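Local atomic coordinates of acarbose Kinase Mak1 (Uncultured bacterium, PDB entry 6WB4), a protein that probably phosphorylates the antidiabetic drug acarbose with ATP, as a pfkB-family (ribokinase-like) carbohydrate kinase of the human microbiome. Residues Gln23-Val29 against Arg151-Val157; Ala68-His72 against Ala99-Pro103. One frame throughout, in Å; residues are numbered along the deposited sequence.

Interaction 1: residues Gln23-Val29 against Arg151-Val157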
ATOM      1  N   GLN B  23      19.839 -18.774  24.284  1.00 86.63           N
ATOM      2  CA  GLN B  23      18.634 -18.646  25.091  1.00 66.30           C
ATOM      3  C   GLN B  23      17.960 -17.291  24.890  1.00 75.62           C
ATOM      4  O   GLN B  23      18.632 -16.266  24.799  1.00 81.84           O
ATOM      5  CB  GLN B  23      18.964 -18.856  26.572  1.00 62.49           C
ATOM      6  CG  GLN B  23      17.765 -18.788  27.501  1.00 79.93           C
ATOM      7  CD  GLN B  23      17.046 -20.126  27.620  1.00 82.36           C
ATOM      8  OE1 GLN B  23      17.501 -21.135  27.078  1.00 81.35           O
ATOM      9  NE2 GLN B  23      15.901 -20.129  28.301  1.00 74.61           N
ATOM     10  N   ALA B  24      16.631 -17.287  24.833  1.00 64.38           N
ATOM     11  CA  ALA B  24      15.901 -16.043  24.655  1.00 48.77           C
ATOM     12  C   ALA B  24      15.093 -15.756  25.913  1.00 52.75           C
ATOM     13  O   ALA B  24      14.553 -16.661  26.535  1.00 59.07           O
ATOM     14  CB  ALA B  24      14.984 -16.121  23.446  1.00 40.14           C
ATOM     15  N   ASP B  25      15.016 -14.486  26.286  1.00 53.98           N
ATOM     16  CA  ASP B  25      14.174 -14.072  27.394  1.00 54.63           C
ATOM     17  C   ASP B  25      12.716 -14.079  26.964  1.00 60.81           C
ATOM     18  O   ASP B  25      11.838 -14.571  27.680  1.00 60.43           O
ATOM     19  CB  ASP B  25      14.593 -12.697  27.896  1.00 53.39           C
ATOM     20  CG  ASP B  25      15.977 -12.715  28.511  1.00 63.98           C
ATOM     21  OD1 ASP B  25      16.189 -13.515  29.449  1.00 72.08           O
ATOM     22  OD2 ASP B  25      16.852 -11.951  28.042  1.00 64.31           O
ATOM     23  N   VAL B  26      12.448 -13.512  25.795  1.00 49.85           N
ATOM     24  CA  VAL B  26      11.088 -13.493  25.302  1.00 45.95           C
ATOM     25  C   VAL B  26      10.989 -13.972  23.857  1.00 50.54           C
ATOM     26  O   VAL B  26      11.592 -13.397  22.943  1.00 44.23           O
ATOM     27  CB  VAL B  26      10.488 -12.093  25.401  1.00 50.08           C
ATOM     28  CG1 VAL B  26       9.121 -12.067  24.745  1.00 43.40           C
ATOM     29  CG2 VAL B  26      10.399 -11.666  26.852  1.00 40.11           C
ATOM     30  N   LEU B  27      10.231 -15.042  23.658  1.00 44.23           N
ATOM     31  CA  LEU B  27       9.865 -15.450  22.315  1.00 52.92           C
ATOM     32  C   LEU B  27       8.495 -14.869  21.983  1.00 53.21           C
ATOM     33  O   LEU B  27       7.558 -14.998  22.767  1.00 54.09           O
ATOM     34  CB  LEU B  27       9.869 -16.967  22.190  1.00 45.78           C
ATOM     35  CG  LEU B  27       9.388 -17.542  20.858  1.00 49.73           C
ATOM     36  CD1 LEU B  27      10.237 -17.064  19.681  1.00 45.52           C
ATOM     37  CD2 LEU B  27       9.413 -19.052  20.947  1.00 40.95           C
ATOM     38  N   VAL B  28       8.392 -14.197  20.839  1.00 52.12           N
ATOM     39  CA  VAL B  28       7.111 -13.699  20.346  1.00 47.76           C
ATOM     40  C   VAL B  28       6.615 -14.657  19.272  1.00 54.35           C
ATOM     41  O   VAL B  28       7.369 -15.033  18.376  1.00 67.38           O
ATOM     42  CB  VAL B  28       7.221 -12.274  19.764  1.00 44.81           C
ATOM     43  CG1 VAL B  28       5.835 -11.766  19.320  1.00 35.93           C
ATOM     44  CG2 VAL B  28       7.819 -11.327  20.794  1.00 39.24           C
ATOM     45  N   VAL B  29       5.353 -15.054  19.357  1.00 47.51           N
ATOM     46  CA  VAL B  29       4.812 -16.011  18.402  1.00 46.52           C
ATOM     47  C   VAL B  29       3.712 -15.411  17.533  1.00 52.62           C
ATOM     48  O   VAL B  29       2.628 -15.111  18.025  1.00 61.57           O
ATOM     49  CB  VAL B  29       4.235 -17.250  19.124  1.00 47.45           C
ATOM     50  CG1 VAL B  29       3.584 -18.189  18.127  1.00 37.92           C
ATOM     51  CG2 VAL B  29       5.317 -17.977  19.871  1.00 40.98           C
ATOM     52  N   ARG B 151      14.153 -23.048  23.823  1.00 70.67           N
ATOM     53  CA  ARG B 151      15.274 -22.131  23.970  1.00 67.39           C
ATOM     54  C   ARG B 151      14.846 -20.790  24.567  1.00 63.80           C
ATOM     55  O   ARG B 151      15.653 -19.864  24.664  1.00 59.19           O
ATOM     56  CB  ARG B 151      15.939 -21.900  22.607  1.00 82.97           C
ATOM     57  CG  ARG B 151      16.518 -23.161  21.969  1.00 98.27           C
ATOM     58  CD  ARG B 151      17.325 -22.850  20.710  1.00112.47           C
ATOM     59  NE  ARG B 151      17.909 -24.053  20.111  1.00122.40           N
ATOM     60  CZ  ARG B 151      19.127 -24.521  20.383  1.00120.11           C
ATOM     61  NH1 ARG B 151      19.903 -23.895  21.258  1.00114.51           N
ATOM     62  NH2 ARG B 151      19.566 -25.624  19.785  1.00114.25           N
ATOM     63  N   SER B 152      13.580 -20.678  24.962  1.00 63.30           N
ATOM     64  CA  SER B 152      13.063 -19.404  25.463  1.00 49.76           C
ATOM     65  C   SER B 152      12.496 -19.463  26.872  1.00 64.41           C
ATOM     66  O   SER B 152      11.892 -20.461  27.286  1.00 60.49           O
ATOM     67  CB  SER B 152      11.995 -18.864  24.522  1.00 48.97           C
ATOM     68  OG  SER B 152      12.530 -18.648  23.227  1.00 68.66           O
ATOM     69  N   ARG B 153      12.645 -18.349  27.581  1.00 58.71           N
ATOM     70  CA  ARG B 153      12.251 -18.271  28.977  1.00 57.73           C
ATOM     71  C   ARG B 153      10.788 -17.871  29.137  1.00 56.45           C
ATOM     72  O   ARG B 153      10.077 -18.404  29.982  1.00 61.62           O
ATOM     73  CB  ARG B 153      13.142 -17.280  29.727  1.00 52.73           C
ATOM     74  CG  ARG B 153      12.795 -17.180  31.190  1.00 67.32           C
ATOM     75  CD  ARG B 153      13.571 -16.102  31.916  1.00 79.93           C
ATOM     76  NE  ARG B 153      12.872 -15.732  33.145  1.00 80.67           N
ATOM     77  CZ  ARG B 153      13.129 -14.641  33.861  1.00 84.94           C
ATOM     78  NH1 ARG B 153      14.094 -13.803  33.486  1.00 85.70           N
ATOM     79  NH2 ARG B 153      12.425 -14.399  34.961  1.00 72.42           N
ATOM     80  N   HIS B 154      10.348 -16.932  28.313  1.00 55.06           N
ATOM     81  CA  HIS B 154       8.969 -16.489  28.320  1.00 38.20           C
ATOM     82  C   HIS B 154       8.444 -16.443  26.882  1.00 51.80           C
ATOM     83  O   HIS B 154       9.189 -16.152  25.951  1.00 60.02           O
ATOM     84  CB  HIS B 154       8.863 -15.121  28.984  1.00 44.69           C
ATOM     85  CG  HIS B 154       7.492 -14.524  28.931  1.00 55.81           C
ATOM     86  ND1 HIS B 154       6.571 -14.683  29.943  1.00 55.46           N
ATOM     87  CD2 HIS B 154       6.873 -13.790  27.973  1.00 59.12           C
ATOM     88  CE1 HIS B 154       5.455 -14.054  29.623  1.00 66.02           C
ATOM     89  NE2 HIS B 154       5.611 -13.507  28.431  1.00 64.98           N
ATOM     90  N   VAL B 155       7.161 -16.728  26.707  1.00 44.89           N
ATOM     91  CA  VAL B 155       6.574 -16.804  25.384  1.00 48.78           C
ATOM     92  C   VAL B 155       5.361 -15.876  25.288  1.00 59.76           C
ATOM     93  O   VAL B 155       4.362 -16.075  25.982  1.00 51.98           O
ATOM     94  CB  VAL B 155       6.175 -18.255  25.047  1.00 47.94           C
ATOM     95  CG1 VAL B 155       5.509 -18.330  23.687  1.00 39.23           C
ATOM     96  CG2 VAL B 155       7.407 -19.160  25.091  1.00 50.50           C
ATOM     97  N   HIS B 156       5.469 -14.846  24.446  1.00 61.92           N
ATOM     98  CA  HIS B 156       4.370 -13.908  24.230  1.00 50.19           C
ATOM     99  C   HIS B 156       3.646 -14.274  22.946  1.00 50.95           C
ATOM    100  O   HIS B 156       4.262 -14.432  21.892  1.00 52.04           O
ATOM    101  CB  HIS B 156       4.870 -12.472  24.174  1.00 48.70           C
ATOM    102  CG  HIS B 156       3.784 -11.468  23.948  1.00 54.97           C
ATOM    103  ND1 HIS B 156       2.918 -11.074  24.945  1.00 58.76           N
ATOM    104  CD2 HIS B 156       3.421 -10.779  22.840  1.00 42.94           C
ATOM    105  CE1 HIS B 156       2.074 -10.181  24.464  1.00 55.96           C
ATOM    106  NE2 HIS B 156       2.358  -9.983  23.188  1.00 45.92           N
ATOM    107  N   VAL B 157       2.335 -14.438  23.037  1.00 47.70           N
ATOM    108  CA  VAL B 157       1.605 -15.033  21.935  1.00 50.21           C
ATOM    109  C   VAL B 157       0.593 -14.080  21.320  1.00 58.22           C
ATOM    110  O   VAL B 157      -0.390 -13.690  21.961  1.00 61.04           O
ATOM    111  CB  VAL B 157       0.893 -16.317  22.391  1.00 43.99           C
ATOM    112  CG1 VAL B 157       0.009 -16.855  21.301  1.00 41.51           C
ATOM    113  CG2 VAL B 157       1.916 -17.359  22.826  1.00 50.90           C
TER
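L27 and V155 sit side by side on neighbouring parallel strands at the centre of the large mixed sheet of this ribokinase-like (pfkB) fold. A backbone ladder joins the strands: L27 N donates to H154 O, H156 N to L27 O at 2.7 Å, and V29 N to H156 O. L27 is thus gripped through both its N-H and its carbonyl. The ladder is disturbed where the chains turn at D25 and R153, and the bond from H154 N to D25 O is weak, bent to 129° at the hydrogen.

One face carries A24, S152, L27, V155, V29 and V157. Here CG2 of V29 and CG1 of V155 meet obliquely at 3.8 Å; beta-branched valines suit this extended backbone, and their methyls fill the layer beneath helix 163-172. S152 is the polar exception. Its OG, anti to the carbonyl carbon (chi1 -60°), leans between the CB atoms of the small A24 and of L27, and a hydrogen bond to G148 O in the preceding helix satisfies it.

The other face bears V26, V28, H154 and H156, and helix 265-280 covers part of it with V270, L274 and L278. V28 CG1 lies at the edge of the H156 ring. Both nitrogens of H154 are held, ND1 by S176 OG and NE2 by S178 OG; the same S178 OG also bonds H156 ND1, so one serine hydroxyl serves both histidines. The H156 side chain is about 4 Å from a bound calcium ion. At the exposed end of the pair, the amide of Q23, bent at chi2 (86°), folds back over the R151 carbonyl, its CD 3.3 Å from R151 O.

Interaction 2: residues Ala68-His72 against Ala99-Pro103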
ATOM      1  N   ALA B  68       8.760  -7.519  20.204  1.00 42.95           N
ATOM      2  CA  ALA B  68      10.123  -8.021  20.022  1.00 53.64           C
ATOM      3  C   ALA B  68      11.149  -6.887  20.050  1.00 57.67           C
ATOM      4  O   ALA B  68      12.224  -7.021  20.649  1.00 60.82           O
ATOM      5  CB  ALA B  68      10.237  -8.797  18.717  1.00 39.27           C
ATOM      6  N   LEU B  69      10.808  -5.777  19.402  1.00 55.31           N
ATOM      7  CA  LEU B  69      11.684  -4.611  19.327  1.00 52.37           C
ATOM      8  C   LEU B  69      11.855  -3.940  20.688  1.00 54.72           C
ATOM      9  O   LEU B  69      12.972  -3.593  21.081  1.00 57.02           O
ATOM     10  CB  LEU B  69      11.127  -3.600  18.327  1.00 44.13           C
ATOM     11  CG  LEU B  69      11.437  -3.720  16.837  1.00 52.97           C
ATOM     12  CD1 LEU B  69      10.554  -2.745  16.074  1.00 40.50           C
ATOM     13  CD2 LEU B  69      12.921  -3.406  16.571  1.00 43.96           C
ATOM     14  N   GLY B  70      10.745  -3.770  21.403  1.00 44.21           N
ATOM     15  CA  GLY B  70      10.771  -3.197  22.738  1.00 51.62           C
ATOM     16  C   GLY B  70      11.669  -3.975  23.688  1.00 58.67           C
ATOM     17  O   GLY B  70      12.478  -3.399  24.417  1.00 65.07           O
ATOM     18  N   VAL B  71      11.521  -5.293  23.666  1.00 44.60           N
ATOM     19  CA  VAL B  71      12.322  -6.182  24.490  1.00 51.17           C
ATOM     20  C   VAL B  71      13.809  -6.101  24.141  1.00 55.39           C
ATOM     21  O   VAL B  71      14.677  -6.034  25.023  1.00 50.72           O
ATOM     22  CB  VAL B  71      11.842  -7.636  24.338  1.00 51.38           C
ATOM     23  CG1 VAL B  71      12.838  -8.587  24.974  1.00 59.10           C
ATOM     24  CG2 VAL B  71      10.460  -7.802  24.967  1.00 44.94           C
ATOM     25  N   HIS B  72      14.098  -6.124  22.848  1.00 51.38           N
ATOM     26  CA  HIS B  72      15.477  -6.055  22.387  1.00 51.05           C
ATOM     27  C   HIS B  72      16.101  -4.709  22.776  1.00 52.90           C
ATOM     28  O   HIS B  72      17.252  -4.643  23.217  1.00 55.55           O
ATOM     29  CB  HIS B  72      15.540  -6.260  20.879  1.00 46.48           C
ATOM     30  CG  HIS B  72      16.930  -6.412  20.351  1.00 56.57           C
ATOM     31  ND1 HIS B  72      17.736  -5.334  20.053  1.00 52.53           N
ATOM     32  CD2 HIS B  72      17.655  -7.516  20.056  1.00 62.95           C
ATOM     33  CE1 HIS B  72      18.897  -5.767  19.597  1.00 52.10           C
ATOM     34  NE2 HIS B  72      18.873  -7.088  19.585  1.00 55.60           N
ATOM     35  N   ALA B  99      18.797  -6.701  10.342  1.00 51.82           N
ATOM     36  CA  ALA B  99      19.327  -5.365  10.633  1.00 51.28           C
ATOM     37  C   ALA B  99      19.073  -4.921  12.081  1.00 54.87           C
ATOM     38  O   ALA B  99      19.838  -4.129  12.630  1.00 56.13           O
ATOM     39  CB  ALA B  99      18.746  -4.351   9.672  1.00 51.68           C
ATOM     40  N   ALA B 100      17.994  -5.414  12.681  1.00 49.78           N
ATOM     41  CA  ALA B 100      17.652  -5.097  14.073  1.00 54.05           C
ATOM     42  C   ALA B 100      18.357  -5.991  15.093  1.00 57.05           C
ATOM     43  O   ALA B 100      18.342  -5.715  16.292  1.00 58.15           O
ATOM     44  CB  ALA B 100      16.144  -5.196  14.267  1.00 58.88           C
ATOM     45  N   GLY B 101      18.970  -7.063  14.610  1.00 53.60           N
ATOM     46  CA  GLY B 101      19.686  -7.992  15.464  1.00 48.51           C
ATOM     47  C   GLY B 101      18.791  -8.986  16.182  1.00 54.25           C
ATOM     48  O   GLY B 101      19.160  -9.505  17.229  1.00 55.65           O
ATOM     49  N   ILE B 102      17.613  -9.244  15.621  1.00 61.31           N
ATOM     50  CA  ILE B 102      16.592 -10.074  16.262  1.00 52.32           C
ATOM     51  C   ILE B 102      16.373 -11.372  15.481  1.00 55.59           C
ATOM     52  O   ILE B 102      15.963 -11.331  14.315  1.00 50.92           O
ATOM     53  CB  ILE B 102      15.252  -9.338  16.402  1.00 49.58           C
ATOM     54  CG1 ILE B 102      15.439  -8.052  17.204  1.00 48.09           C
ATOM     55  CG2 ILE B 102      14.240 -10.208  17.132  1.00 45.39           C
ATOM     56  CD1 ILE B 102      14.184  -7.206  17.280  1.00 47.20           C
ATOM     57  N   PRO B 103      16.675 -12.526  16.110  1.00 48.80           N
ATOM     58  CA  PRO B 103      16.506 -13.836  15.467  1.00 50.27           C
ATOM     59  C   PRO B 103      15.047 -14.126  15.118  1.00 47.62           C
ATOM     60  O   PRO B 103      14.147 -13.888  15.926  1.00 53.86           O
ATOM     61  CB  PRO B 103      17.007 -14.818  16.525  1.00 48.56           C
ATOM     62  CG  PRO B 103      17.852 -14.010  17.434  1.00 48.42           C
ATOM     63  CD  PRO B 103      17.218 -12.656  17.468  1.00 49.37           C
TER
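The imidazole of H72 takes the carbonyl oxygen of A100 over one face, 3.3 Å above the ring plane and displaced toward the rim, with H72 CE1 as the nearest ring atom at 3.4 Å. I102 CG1 and G101 O approach obliquely instead, the methylene lying 3.7 Å from H72 CD2. The carbonyl comes from the end of helix 88-100, where a Schellman motif closes the last turn: G101 leaves the helix at positive phi (80°), a conformation that a residue without a side chain adopts at little cost.

Helix 65-73 and this helix end flank strand 78-84 of the ribokinase-like fold, and I102 packs between them. With CG1 anti to the carbonyl carbon (chi1 -58°) and the chain extended at chi2 (175°), I102 sends its CD1 methyl onto the helix surface. There CD1 lies 4.0 Å from H72 CB and 3.9 Å from A68 O, while I102 and H72 run past each other in opposite directions. A68, being small, presents little side chain to this methyl, and its carbonyl accepts bonds from H72 N and from S78 OG.

L69 adds a second apolar contact, as befits a leucine on a partly buried helix flank. Its side chain crosses that of I102 at about a right angle, and it also packs on H304 and F307. The branch that does the touching is CD2, placed 4.1 Å from I102 CD1 and 4.3 Å from A100 CB.

Interaction 1 is buried sheet core, a run of backbone hydrogen bonds between two central strands that buries 640 Å²; interaction 2 is partly buried, covers 230 Å², and joins a helix to the end of another mainly through apolar side chains and one histidine ring. Strand 78-84 lies beside both, pairing with strand 24-29 and contributing S78 to the surroundings of I102. The two contacts also touch directly: helix 65-73 covers part of the sheet face bearing V26 and V28, helix 265-280 another part, with V28 CG2 4.0 Å from A68 N. Along the chain, 68-72/99-103 is nested inside the loop closed by 23-29/151-157.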